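Putative Lipoprotein (Shewanella oneidensis, PDB 3U24) is of unknown function but binds zinc and calcium and is probably related to the zincin-type metallopeptidases. Local coordinates at residues 415-420 with 435-440; 442-447 with 550-555; 314-319 with 388-393. All blocks are in the same frame, centred on the assembly; numbering follows the deposited sequence.

Contact 1 (415-420 with 435-440); sequences YTQLVY and GAMVEG. With ZN (zinc ion), chain F.
V438 O accepts a hydrogen bond of 2.6 Å from a water, and the same water takes one from Q417 NE2 at 2.9 Å, so a single solvent molecule joins the two helices. The arrangement is consistent with a zincin-like metal site: helix 414-423 begins at the zinc ligand H414, six residues after H408 rather than the four of a classical HExxH, and helix 435-451 brings the third protein ligand, E439. Q417 CA and V438 CA are the nearest CA pair across the two segments, 7.6 Å apart. With CG anti to the backbone N (chi1 -173°), the Q417 chain heads for the other helix, and a bend at chi2 (-95°) turns its amide across V438. NE2 meets both methyls of that valine, the nearer being V438 CG2 at 3.7 Å from Q417 NE2. The other end of the amide faces M437, a selenomethionine, with Q417 OE1 3.8 Å from M437 SE; a weak hydrogen bond joins this oxygen to S560 OG. Cutting Q417 back to an alanine would probably leave the water without its side-chain donor and open a gap beside M437 SE and the V438 methyls. M437 also packs on V563 and I566. E439, next along the chain from V438, points away from Q417 and binds zinc through both carboxylate oxygens, E439 OE1 lying 2.1 Å from the metal.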
loop_
_atom_site.group_PDB
_atom_site.type_symbol
_atom_site.label_atom_id
_atom_site.label_comp_id
_atom_site.label_asym_id
_atom_site.label_seq_id
_atom_site.Cartn_x
_atom_site.Cartn_y
_atom_site.Cartn_z
ATOM N N TYR A 415 12.770 -5.611 -4.383
ATOM C CA TYR A 415 12.992 -6.970 -4.922
ATOM C C TYR A 415 13.942 -7.740 -4.006
ATOM O O TYR A 415 13.682 -8.917 -3.674
ATOM C CB TYR A 415 13.504 -6.964 -6.367
ATOM C CG TYR A 415 13.909 -8.326 -6.899
ATOM C CD1 TYR A 415 12.973 -9.278 -7.170
ATOM C CD2 TYR A 415 15.258 -8.660 -7.118
ATOM C CE1 TYR A 415 13.325 -10.522 -7.634
ATOM C CE2 TYR A 415 15.615 -9.902 -7.599
ATOM C CZ TYR A 415 14.629 -10.838 -7.849
ATOM O OH TYR A 415 14.926 -12.122 -8.358
ATOM N N THR A 416 15.004 -7.076 -3.568
ATOM C CA THR A 416 15.946 -7.689 -2.674
ATOM C C THR A 416 15.311 -8.127 -1.375
ATOM O O THR A 416 15.547 -9.250 -0.915
ATOM C CB THR A 416 17.105 -6.758 -2.391
ATOM O OG1 THR A 416 17.665 -6.390 -3.653
ATOM C CG2 THR A 416 18.187 -7.436 -1.558
ATOM N N GLN A 417 14.510 -7.251 -0.783
ATOM C CA GLN A 417 13.828 -7.583 0.448
ATOM C C GLN A 417 12.857 -8.757 0.252
ATOM O O GLN A 417 12.703 -9.584 1.162
ATOM C CB GLN A 417 13.084 -6.354 0.988
ATOM C CG GLN A 417 12.466 -6.539 2.380
ATOM C CD GLN A 417 10.987 -6.964 2.386
ATOM O OE1 GLN A 417 10.578 -7.841 3.172
ATOM N NE2 GLN A 417 10.183 -6.317 1.576
ATOM N N LEU A 418 12.205 -8.832 -0.913
ATOM C CA LEU A 418 11.306 -9.965 -1.192
ATOM C C LEU A 418 12.086 -11.279 -1.279
ATOM O O LEU A 418 11.658 -12.275 -0.747
ATOM C CB LEU A 418 10.535 -9.755 -2.506
ATOM C CG LEU A 418 9.743 -10.926 -3.137
ATOM C CD1 LEU A 418 8.519 -11.293 -2.293
ATOM C CD2 LEU A 418 9.295 -10.541 -4.549
ATOM N N VAL A 419 13.203 -11.290 -1.985
ATOM C CA VAL A 419 14.049 -12.481 -2.032
ATOM C C VAL A 419 14.466 -12.908 -0.618
ATOM O O VAL A 419 14.341 -14.082 -0.255
ATOM C CB VAL A 419 15.294 -12.290 -2.914
ATOM C CG1 VAL A 419 16.233 -13.507 -2.780
ATOM C CG2 VAL A 419 14.874 -12.073 -4.359
ATOM N N TYR A 420 14.926 -11.965 0.202
ATOM C CA TYR A 420 15.310 -12.321 1.551
ATOM C C TYR A 420 14.124 -12.895 2.322
ATOM O O TYR A 420 14.281 -13.921 2.972
ATOM C CB TYR A 420 16.009 -11.183 2.294
ATOM C CG TYR A 420 17.524 -11.152 2.037
ATOM C CD1 TYR A 420 18.029 -10.604 0.904
ATOM C CD2 TYR A 420 18.414 -11.695 2.935
ATOM C CE1 TYR A 420 19.383 -10.582 0.661
ATOM C CE2 TYR A 420 19.788 -11.716 2.700
ATOM C CZ TYR A 420 20.270 -11.147 1.561
ATOM O OH TYR A 420 21.612 -11.075 1.297
ATOM N N GLY A 435 3.219 -3.441 6.069
ATOM C CA GLY A 435 3.508 -2.540 4.967
ATOM C C GLY A 435 4.539 -1.481 5.327
ATOM O O GLY A 435 5.372 -1.102 4.496
ATOM N N ALA A 436 4.503 -0.995 6.557
ATOM C CA ALA A 436 5.477 0.004 6.984
ATOM C C ALA A 436 6.905 -0.515 6.873
ATOM O O ALA A 436 7.786 0.235 6.540
ATOM C CB ALA A 436 5.209 0.430 8.420
HETATM N N MSE A 437 7.148 -1.782 7.237
HETATM C CA MSE A 437 8.505 -2.358 7.169
HETATM C C MSE A 437 8.934 -2.462 5.719
HETATM O O MSE A 437 10.020 -2.065 5.392
HETATM C CB MSE A 437 8.573 -3.731 7.869
HETATM C CG MSE A 437 9.934 -4.449 7.793
HETATM SE SE MSE A 437 10.127 -5.432 6.093
HETATM C CE MSE A 437 12.017 -6.003 6.324
ATOM N N VAL A 438 8.037 -2.933 4.847
ATOM C CA VAL A 438 8.339 -3.201 3.443
ATOM C C VAL A 438 8.669 -1.897 2.736
ATOM O O VAL A 438 9.723 -1.744 2.082
ATOM C CB VAL A 438 7.157 -3.957 2.766
ATOM C CG1 VAL A 438 7.240 -3.925 1.223
ATOM C CG2 VAL A 438 7.032 -5.381 3.354
ATOM N N GLU A 439 7.833 -0.906 2.947
ATOM C CA GLU A 439 8.103 0.406 2.368
ATOM C C GLU A 439 9.268 1.123 3.051
ATOM O O GLU A 439 10.095 1.732 2.359
ATOM C CB GLU A 439 6.857 1.293 2.390
ATOM C CG GLU A 439 5.884 0.917 1.308
ATOM C CD GLU A 439 6.485 1.032 -0.101
ATOM O OE1 GLU A 439 7.438 1.843 -0.328
ATOM O OE2 GLU A 439 5.971 0.315 -0.993
ATOM N N GLY A 440 9.311 1.090 4.388
ATOM C CA GLY A 440 10.410 1.717 5.129
ATOM C C GLY A 440 11.779 1.218 4.683
ATOM O O GLY A 440 12.703 2.003 4.530
HETATM ZN ZN ZN F . 7.843 1.166 -2.323
HETATM O O HOH W 1 10.849 -3.660 0.643
HETATM O O HOH W 2 6.793 1.308 -4.179
#

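Contact 2 (442-447 with 550-555); sequences AVYTER and AFHEKF
Y444 and H552 face each other from two helices held well apart: Y444 CA lies 11.0 Å from H552 CA, and the contact is made by the ends of the two side chains. The tyrosine points at the facing helix, its CG anti to the backbone N (chi1 162°), whereas H552 leaves its helix to one side and only the end of its imidazole comes nearer. They meet in a hydrogen bond of 2.7 Å between Y444 OH and H552 NE2, in which either atom could be the donor. NE2 sits at the edge of the phenol, near its plane, and OH likewise at the edge of the imidazole. The planes are turned 73° from each other, and the meeting is rim to rim, without stacking. Besides the hydroxyl, the ring carbon Y444 CE2 comes within 3.4 Å of H552 NE2. This polar link lies inside the largely helical, probably zincin-like part of the fold, joining the helix that carries the zinc ligand E439 to the late helix 548-555. Both groups are held at a second point: Y444 OH is also hydrogen-bonded to R535 NH1, and H552 ND1 to I339 O, which restrains rotation of the imidazole. F551, one helical turn before F555, packs its ring against F534 and Y538. Along helix 435-451, E446 OE2 hydrogen-bonds H408 ND1 and so acts as a second-shell partner of that zinc ligand. One residue earlier, T445 OG1 turns back to its own helix and donates to A442 O at 2.7 Å, tilted 26° from the carbonyl plane.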
loop_
_atom_site.group_PDB
_atom_site.type_symbol
_atom_site.label_atom_id
_atom_site.label_comp_id
_atom_site.label_asym_id
_atom_site.label_seq_id
_atom_site.Cartn_x
_atom_site.Cartn_y
_atom_site.Cartn_z
ATOM N N ALA A 442 12.507 0.061 1.667
ATOM C CA ALA A 442 12.805 0.582 0.350
ATOM C C ALA A 442 13.256 2.024 0.444
ATOM O O ALA A 442 14.228 2.370 -0.201
ATOM C CB ALA A 442 11.622 0.446 -0.591
ATOM N N VAL A 443 12.589 2.845 1.261
ATOM C CA VAL A 443 13.010 4.265 1.489
ATOM C C VAL A 443 14.393 4.377 2.136
ATOM O O VAL A 443 15.247 5.163 1.717
ATOM C CB VAL A 443 11.941 5.024 2.298
ATOM C CG1 VAL A 443 12.316 6.501 2.572
ATOM C CG2 VAL A 443 10.586 4.908 1.575
ATOM N N TYR A 444 14.634 3.530 3.124
ATOM C CA TYR A 444 15.949 3.445 3.798
ATOM C C TYR A 444 17.040 3.161 2.781
ATOM O O TYR A 444 18.099 3.827 2.785
ATOM C CB TYR A 444 15.922 2.405 4.910
ATOM C CG TYR A 444 17.282 1.964 5.340
ATOM C CD1 TYR A 444 18.040 2.731 6.209
ATOM C CD2 TYR A 444 17.856 0.814 4.817
ATOM C CE1 TYR A 444 19.314 2.314 6.579
ATOM C CE2 TYR A 444 19.114 0.426 5.169
ATOM C CZ TYR A 444 19.847 1.181 6.045
ATOM O OH TYR A 444 21.123 0.760 6.396
ATOM N N THR A 445 16.784 2.265 1.829
ATOM C CA THR A 445 17.876 1.930 0.900
ATOM C C THR A 445 18.344 3.100 0.034
ATOM O O THR A 445 19.522 3.195 -0.312
ATOM C CB THR A 445 17.595 0.705 0.016
ATOM O OG1 THR A 445 16.487 0.980 -0.837
ATOM C CG2 THR A 445 17.382 -0.534 0.860
ATOM N N GLU A 446 17.434 4.005 -0.279
ATOM C CA GLU A 446 17.794 5.180 -1.039
ATOM C C GLU A 446 18.866 6.002 -0.276
ATOM O O GLU A 446 19.916 6.360 -0.816
ATOM C CB GLU A 446 16.556 6.038 -1.320
ATOM C CG GLU A 446 15.356 5.272 -1.862
ATOM C CD GLU A 446 14.039 6.040 -1.747
ATOM O OE1 GLU A 446 14.048 7.171 -1.217
ATOM O OE2 GLU A 446 12.988 5.512 -2.182
ATOM N N ARG A 447 18.609 6.243 0.992
ATOM C CA ARG A 447 19.511 7.025 1.798
ATOM C C ARG A 447 20.841 6.298 2.008
ATOM O O ARG A 447 21.924 6.861 1.797
ATOM C CB ARG A 447 18.805 7.383 3.106
ATOM C CG ARG A 447 19.669 7.876 4.243
ATOM C CD ARG A 447 20.188 9.266 4.069
ATOM N NE ARG A 447 19.078 10.223 4.110
ATOM C CZ ARG A 447 19.180 11.529 4.402
ATOM N NH1 ARG A 447 20.374 12.085 4.705
ATOM N NH2 ARG A 447 18.058 12.262 4.393
ATOM N N ALA A 550 26.254 -7.407 7.537
ATOM C CA ALA A 550 25.682 -8.359 8.517
ATOM C C ALA A 550 24.443 -7.753 9.132
ATOM O O ALA A 550 23.494 -8.443 9.419
ATOM C CB ALA A 550 26.701 -8.729 9.643
ATOM N N PHE A 551 24.449 -6.450 9.350
ATOM C CA PHE A 551 23.237 -5.808 9.855
ATOM C C PHE A 551 22.074 -6.001 8.881
ATOM O O PHE A 551 20.990 -6.454 9.252
ATOM C CB PHE A 551 23.469 -4.326 10.145
ATOM C CG PHE A 551 22.201 -3.581 10.491
ATOM C CD1 PHE A 551 21.676 -3.652 11.755
ATOM C CD2 PHE A 551 21.548 -2.821 9.544
ATOM C CE1 PHE A 551 20.518 -2.969 12.073
ATOM C CE2 PHE A 551 20.390 -2.137 9.848
ATOM C CZ PHE A 551 19.889 -2.214 11.127
ATOM N N HIS A 552 22.334 -5.697 7.621
ATOM C CA HIS A 552 21.317 -5.782 6.582
ATOM C C HIS A 552 20.767 -7.158 6.454
ATOM O O HIS A 552 19.552 -7.334 6.393
ATOM C CB HIS A 552 21.845 -5.293 5.227
ATOM C CG HIS A 552 22.007 -3.782 5.128
ATOM N ND1 HIS A 552 22.887 -3.201 4.276
ATOM C CD2 HIS A 552 21.369 -2.735 5.815
ATOM C CE1 HIS A 552 22.834 -1.848 4.424
ATOM N NE2 HIS A 552 21.895 -1.562 5.356
ATOM N N GLU A 553 21.636 -8.156 6.396
ATOM C CA GLU A 553 21.194 -9.534 6.150
ATOM C C GLU A 553 20.398 -10.095 7.327
ATOM O O GLU A 553 19.414 -10.823 7.156
ATOM C CB GLU A 553 22.385 -10.435 5.812
ATOM C CG GLU A 553 22.927 -10.117 4.415
ATOM C CD GLU A 553 24.248 -10.778 4.074
ATOM O OE1 GLU A 553 24.688 -11.708 4.793
ATOM O OE2 GLU A 553 24.861 -10.376 3.060
ATOM N N LYS A 554 20.797 -9.730 8.525
ATOM C CA LYS A 554 20.069 -10.181 9.694
ATOM C C LYS A 554 18.705 -9.470 9.746
ATOM O O LYS A 554 17.671 -10.119 10.014
ATOM C CB LYS A 554 20.875 -9.911 10.956
ATOM C CG LYS A 554 20.190 -10.350 12.242
ATOM C CD LYS A 554 20.300 -11.851 12.487
ATOM C CE LYS A 554 19.989 -12.201 13.945
ATOM N NZ LYS A 554 19.262 -13.508 14.008
ATOM N N PHE A 555 18.701 -8.157 9.472
ATOM C CA PHE A 555 17.437 -7.403 9.401
ATOM C C PHE A 555 16.460 -8.020 8.423
ATOM O O PHE A 555 15.282 -8.155 8.747
ATOM C CB PHE A 555 17.660 -5.933 9.058
ATOM C CG PHE A 555 16.402 -5.118 9.080
ATOM C CD1 PHE A 555 15.944 -4.579 10.248
ATOM C CD2 PHE A 555 15.670 -4.924 7.938
ATOM C CE1 PHE A 555 14.793 -3.836 10.291
ATOM C CE2 PHE A 555 14.521 -4.154 7.948
ATOM C CZ PHE A 555 14.068 -3.648 9.143
#

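Contact 3 (314-319 with 388-393). With ZN (zinc ion), chain E.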
loop_
_atom_site.group_PDB
_atom_site.type_symbol
_atom_site.label_atom_id
_atom_site.label_comp_id
_atom_site.label_asym_id
_atom_site.label_seq_id
_atom_site.Cartn_x
_atom_site.Cartn_y
_atom_site.Cartn_z
ATOM N N VAL A 314 16.133 10.607 -19.461
ATOM C CA VAL A 314 16.310 9.661 -20.543
ATOM C C VAL A 314 15.334 10.017 -21.652
ATOM O O VAL A 314 14.249 10.535 -21.375
ATOM C CB VAL A 314 16.126 8.177 -20.081
ATOM C CG1 VAL A 314 14.683 7.908 -19.673
ATOM C CG2 VAL A 314 16.559 7.239 -21.194
ATOM N N LYS A 315 15.741 9.772 -22.894
ATOM C CA LYS A 315 14.859 9.899 -24.054
ATOM C C LYS A 315 13.727 8.904 -23.880
ATOM O O LYS A 315 13.940 7.800 -23.416
ATOM C CB LYS A 315 15.589 9.616 -25.389
ATOM C CG LYS A 315 16.209 10.838 -26.071
ATOM C CD LYS A 315 17.208 10.454 -27.173
ATOM C CE LYS A 315 18.678 10.547 -26.700
ATOM N NZ LYS A 315 19.608 9.606 -27.402
ATOM N N ARG A 316 12.539 9.323 -24.274
ATOM C CA ARG A 316 11.324 8.600 -24.035
ATOM C C ARG A 316 11.346 7.150 -24.503
ATOM O O ARG A 316 11.006 6.261 -23.736
ATOM C CB ARG A 316 10.218 9.358 -24.729
ATOM C CG ARG A 316 8.873 8.688 -24.751
ATOM C CD ARG A 316 7.882 9.485 -25.611
ATOM N NE ARG A 316 6.560 8.904 -25.449
ATOM C CZ ARG A 316 5.458 9.339 -26.041
ATOM N NH1 ARG A 316 5.494 10.401 -26.847
ATOM N NH2 ARG A 316 4.313 8.706 -25.815
ATOM N N ASP A 317 11.732 6.933 -25.753
ATOM C CA ASP A 317 11.737 5.601 -26.351
ATOM C C ASP A 317 12.806 4.658 -25.714
ATOM O O ASP A 317 12.714 3.449 -25.858
ATOM C CB ASP A 317 11.922 5.706 -27.880
ATOM C CG ASP A 317 10.637 6.181 -28.640
ATOM O OD1 ASP A 317 9.562 6.402 -28.033
ATOM O OD2 ASP A 317 10.717 6.325 -29.886
ATOM N N ASP A 318 13.774 5.216 -24.975
ATOM C CA ASP A 318 14.778 4.428 -24.267
ATOM C C ASP A 318 14.509 4.197 -22.777
ATOM O O ASP A 318 15.371 3.727 -22.076
ATOM C CB ASP A 318 16.151 5.077 -24.436
ATOM C CG ASP A 318 16.578 5.130 -25.890
ATOM O OD1 ASP A 318 16.206 4.213 -26.654
ATOM O OD2 ASP A 318 17.270 6.102 -26.261
ATOM N N PHE A 319 13.319 4.516 -22.308
ATOM C CA PHE A 319 13.018 4.490 -20.895
ATOM C C PHE A 319 13.273 3.073 -20.325
ATOM O O PHE A 319 14.026 2.893 -19.365
ATOM C CB PHE A 319 11.567 4.935 -20.655
ATOM C CG PHE A 319 11.188 4.988 -19.207
ATOM C CD1 PHE A 319 11.647 5.998 -18.398
ATOM C CD2 PHE A 319 10.355 4.029 -18.654
ATOM C CE1 PHE A 319 11.302 6.044 -17.045
ATOM C CE2 PHE A 319 10.003 4.065 -17.300
ATOM C CZ PHE A 319 10.493 5.059 -16.491
ATOM N N GLU A 388 3.097 15.432 -24.314
ATOM C CA GLU A 388 3.205 16.346 -23.188
ATOM C C GLU A 388 3.166 15.596 -21.859
ATOM O O GLU A 388 3.937 15.912 -20.948
ATOM C CB GLU A 388 2.082 17.402 -23.217
ATOM C CG GLU A 388 2.172 18.417 -24.366
ATOM C CD GLU A 388 1.726 17.884 -25.720
ATOM O OE1 GLU A 388 0.947 16.907 -25.815
ATOM O OE2 GLU A 388 2.147 18.448 -26.736
ATOM N N SER A 389 2.270 14.628 -21.714
ATOM C CA SER A 389 2.278 13.806 -20.499
ATOM C C SER A 389 3.598 13.028 -20.367
ATOM O O SER A 389 4.126 12.914 -19.271
ATOM C CB SER A 389 1.097 12.839 -20.478
ATOM O OG SER A 389 -0.131 13.574 -20.545
ATOM N N ALA A 390 4.099 12.501 -21.477
ATOM C CA ALA A 390 5.321 11.728 -21.475
ATOM C C ALA A 390 6.455 12.629 -20.993
ATOM O O ALA A 390 7.290 12.225 -20.169
ATOM C CB ALA A 390 5.621 11.183 -22.859
ATOM N N GLU A 391 6.462 13.870 -21.481
ATOM C CA GLU A 391 7.502 14.766 -21.063
ATOM C C GLU A 391 7.358 15.061 -19.571
ATOM O O GLU A 391 8.367 15.092 -18.873
ATOM C CB GLU A 391 7.535 16.026 -21.880
ATOM C CG GLU A 391 8.549 17.054 -21.409
ATOM C CD GLU A 391 10.026 16.727 -21.668
ATOM O OE1 GLU A 391 10.399 15.884 -22.507
ATOM O OE2 GLU A 391 10.838 17.401 -20.998
ATOM N N SER A 392 6.144 15.254 -19.071
ATOM C CA SER A 392 5.982 15.517 -17.631
ATOM C C SER A 392 6.451 14.339 -16.785
ATOM O O SER A 392 7.025 14.521 -15.715
ATOM C CB SER A 392 4.532 15.852 -17.253
ATOM O OG SER A 392 4.198 17.153 -17.717
ATOM N N TYR A 393 6.174 13.136 -17.265
ATOM C CA TYR A 393 6.573 11.932 -16.586
ATOM C C TYR A 393 8.082 11.822 -16.532
ATOM O O TYR A 393 8.626 11.503 -15.494
ATOM C CB TYR A 393 5.987 10.730 -17.296
ATOM C CG TYR A 393 6.195 9.426 -16.606
ATOM C CD1 TYR A 393 7.338 8.667 -16.867
ATOM C CD2 TYR A 393 5.237 8.915 -15.710
ATOM C CE1 TYR A 393 7.550 7.439 -16.237
ATOM C CE2 TYR A 393 5.435 7.671 -15.081
ATOM C CZ TYR A 393 6.591 6.938 -15.341
ATOM O OH TYR A 393 6.831 5.705 -14.737
HETATM ZN ZN ZN E . 12.625 16.683 -21.857
#
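R316 lays one face of its guanidinium over the methyl of A390, with R316 NE 3.6 Å from A390 CB, and F319 meets Y393 three residues farther along each segment. The two pairs seat the loop that leads into helix 319-337 against one side of helix 387-396, at a zinc site well away from the centre of the chain. The rings form an offset edge-to-face pair: the edge of Y393 is directed toward the face of F319, their planes at 73° and their centroids 5.8 Å apart. The closest atoms are F319 CZ and Y393 CE1, at 3.8 Å. Behind them, a short 3-10 turn is closed by a hydrogen bond from F319 N to R316 O of 3.2 Å; R316 in this turn and F319 at the start of helix 319-337 both point toward helix 387-396. The R316 chain runs extended from CG to NE (chi2 -174°), carrying the guanidinium along to the backbone just ahead of helix 387-396, where NE bonds L382 O and NH2 makes a weak hydrogen bond to M385 O. L394 touches both R316 and F319, and the Y393 ring meets that of Y397. Farther out, H313, in the same loop, and E391 of the helix bind the same zinc ion. E391 OE2 is also hydrogen-bonded to R395 NE, and E391 OE2 stands 2.1 Å from the metal.

In the fold
Contacts 1 and 2 share helix 435-451 and have centres about 9 Å apart. They touch directly, with M437 CE of contact 1 3.5 Å from F555 CE2 of contact 2 and Y420 OH 3.5 Å from E553 CG. Contact 1 holds one ligand, E439, of the zinc also bound by H408 and H414; contact 2 lies farther out along the same helix, its Y444 side chain about 11 Å from that same ion. If the protein is an enzyme, this is the likely active centre. Contact 3 is separate, its centre about 28 Å from that of contact 1 and about 31 Å from that of contact 2, with nearest atoms about 15 and 14 Å away; its zinc, bound by H313 and E391, is a different ion.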